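Local coordinates for malate oxidoreductase (PDB 1VL6), which probably catalyses the NAD-dependent oxidative decarboxylation of malate to pyruvate and carbon dioxide, at residues A92-E97 / F112-L116. Residues are numbered along the deposited sequence; the frame is centred on the assembly and turned at random.
Sequences ALPVME and FPICL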
loop_
_atom_site.group_PDB
_atom_site.type_symbol
_atom_site.label_atom_id
_atom_site.label_comp_id
_atom_site.label_asym_id
_atom_site.label_seq_id
_atom_site.Cartn_x
_atom_site.Cartn_y
_atom_site.Cartn_z
ATOM N N ALA A 92 -12.225 -2.653 22.916
ATOM C CA ALA A 92 -12.526 -1.600 21.951
ATOM C C ALA A 92 -11.559 -1.630 20.781
ATOM O O ALA A 92 -11.935 -1.261 19.676
ATOM C CB ALA A 92 -12.531 -0.227 22.599
ATOM N N LEU A 93 -10.329 -2.075 21.006
ATOM C CA LEU A 93 -9.278 -1.895 20.000
ATOM C C LEU A 93 -9.619 -2.473 18.626
ATOM O O LEU A 93 -9.454 -1.782 17.634
ATOM C CB LEU A 93 -7.921 -2.406 20.487
ATOM C CG LEU A 93 -6.749 -2.235 19.506
ATOM C CD1 LEU A 93 -6.515 -0.793 19.245
ATOM C CD2 LEU A 93 -5.455 -2.874 20.020
ATOM N N PRO A 94 -10.087 -3.710 18.530
ATOM C CA PRO A 94 -10.413 -4.258 17.226
ATOM C C PRO A 94 -11.590 -3.515 16.582
ATOM O O PRO A 94 -11.707 -3.469 15.350
ATOM C CB PRO A 94 -10.749 -5.707 17.533
ATOM C CG PRO A 94 -11.145 -5.684 18.910
ATOM C CD PRO A 94 -10.336 -4.689 19.588
ATOM N N VAL A 95 -12.425 -2.908 17.407
ATOM C CA VAL A 95 -13.512 -2.119 16.881
ATOM C C VAL A 95 -12.966 -0.799 16.309
ATOM O O VAL A 95 -13.297 -0.391 15.199
ATOM C CB VAL A 95 -14.612 -1.915 17.944
ATOM C CG1 VAL A 95 -15.768 -1.186 17.364
ATOM C CG2 VAL A 95 -15.067 -3.285 18.492
HETATM N N MSE A 96 -12.081 -0.149 17.043
HETATM C CA MSE A 96 -11.516 1.095 16.533
HETATM C C MSE A 96 -10.640 0.826 15.283
HETATM O O MSE A 96 -10.523 1.657 14.401
HETATM C CB MSE A 96 -10.754 1.822 17.625
HETATM C CG MSE A 96 -11.555 2.137 18.899
HETATM SE SE MSE A 96 -13.371 2.804 18.532
HETATM C CE MSE A 96 -14.396 1.825 19.765
ATOM N N GLU A 97 -10.028 -0.344 15.202
ATOM C CA GLU A 97 -9.327 -0.702 13.996
ATOM C C GLU A 97 -10.315 -0.788 12.808
ATOM O O GLU A 97 -10.034 -0.341 11.717
ATOM C CB GLU A 97 -8.620 -2.037 14.191
ATOM C CG GLU A 97 -7.291 -1.991 14.902
ATOM C CD GLU A 97 -6.384 -3.176 14.570
ATOM O OE1 GLU A 97 -6.816 -4.149 13.913
ATOM O OE2 GLU A 97 -5.209 -3.144 14.971
ATOM N N PHE A 112 -6.087 6.516 13.080
ATOM C CA PHE A 112 -5.314 5.715 14.051
ATOM C C PHE A 112 -6.191 5.486 15.299
ATOM O O PHE A 112 -6.843 6.406 15.770
ATOM C CB PHE A 112 -3.973 6.412 14.414
ATOM C CG PHE A 112 -3.096 6.678 13.213
ATOM C CD1 PHE A 112 -3.324 7.787 12.402
ATOM C CD2 PHE A 112 -2.091 5.781 12.855
ATOM C CE1 PHE A 112 -2.564 8.010 11.256
ATOM C CE2 PHE A 112 -1.311 5.999 11.715
ATOM C CZ PHE A 112 -1.550 7.121 10.916
ATOM N N PRO A 113 -6.268 4.252 15.787
ATOM C CA PRO A 113 -6.983 3.989 17.013
ATOM C C PRO A 113 -6.209 4.399 18.223
ATOM O O PRO A 113 -5.054 4.006 18.361
ATOM C CB PRO A 113 -7.142 2.475 17.036
ATOM C CG PRO A 113 -6.662 2.006 15.745
ATOM C CD PRO A 113 -5.787 3.009 15.156
ATOM N N ILE A 114 -6.866 5.178 19.083
ATOM C CA ILE A 114 -6.349 5.563 20.340
ATOM C C ILE A 114 -7.322 5.181 21.436
ATOM O O ILE A 114 -8.279 5.901 21.728
ATOM C CB ILE A 114 -6.046 7.024 20.302
ATOM C CG1 ILE A 114 -4.749 7.211 19.518
ATOM C CG2 ILE A 114 -5.820 7.573 21.721
ATOM C CD1 ILE A 114 -4.598 8.579 19.011
ATOM N N CYS A 115 -7.063 4.011 22.001
ATOM C CA CYS A 115 -7.878 3.389 22.989
ATOM C C CYS A 115 -7.191 3.554 24.339
ATOM O O CYS A 115 -6.083 3.013 24.589
ATOM C CB CYS A 115 -8.017 1.904 22.650
ATOM S SG CYS A 115 -9.178 1.502 21.299
ATOM N N LEU A 116 -7.870 4.267 25.231
ATOM C CA LEU A 116 -7.287 4.760 26.464
ATOM C C LEU A 116 -7.675 3.908 27.642
ATOM O O LEU A 116 -8.843 3.530 27.763
ATOM C CB LEU A 116 -7.793 6.167 26.732
ATOM C CG LEU A 116 -7.488 7.077 25.549
ATOM C CD1 LEU A 116 -8.214 8.421 25.738
ATOM C CD2 LEU A 116 -5.969 7.238 25.377
#
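Cys115 and Pro113, two residues apart on one face of strand 110-115, meet Ala92, Leu93 and Met96 of helix 89-107 in a wholly apolar contact with no hydrogen bond across it. SG of Cys115 points towards CG of Met96, its closest partner at 3.4 Å, and passes alongside CA of Leu93 at 3.6 Å, with CB of Ala92 on the same, helix-facing side, 4.0 Å from the sulfur. Beside it Pro113 touches the helix through CB and CG: its CB lies 3.7 Å from CB of Met96 and 4.0 Å from CD1 of Leu93, while its CG reaches the aliphatic CG of Glu97, 4.1 Å away.

With CG swung away from the backbone N (chi1 -179°), Leu93 brings CD1 to the strand, where it touches both Pro113 and Cys115. Met96, a selenomethionine, starts toward the strand but bends at chi2 (-43°) and again at chi3, and its end leads away; the side chain also touches Val74 and Ser76 of strand 71-76 and the loop residues Glu141 and Asp142. The carboxylate of Glu97 is likewise engaged beyond the contact, by the backbone N of Lys25 and by Ser67 of the second subunit.

Segments 92-97 and 112-115 run nearly antiparallel, at 156° with axes 8.0 Å apart, as in a beta-alpha-beta crossover: strand 71-76 leads through helix 89-107 into strand 110-115, which pairs in parallel with strand 71-76 as an outermost strand, within this chain, of a four-stranded sheet, beside the second subunit.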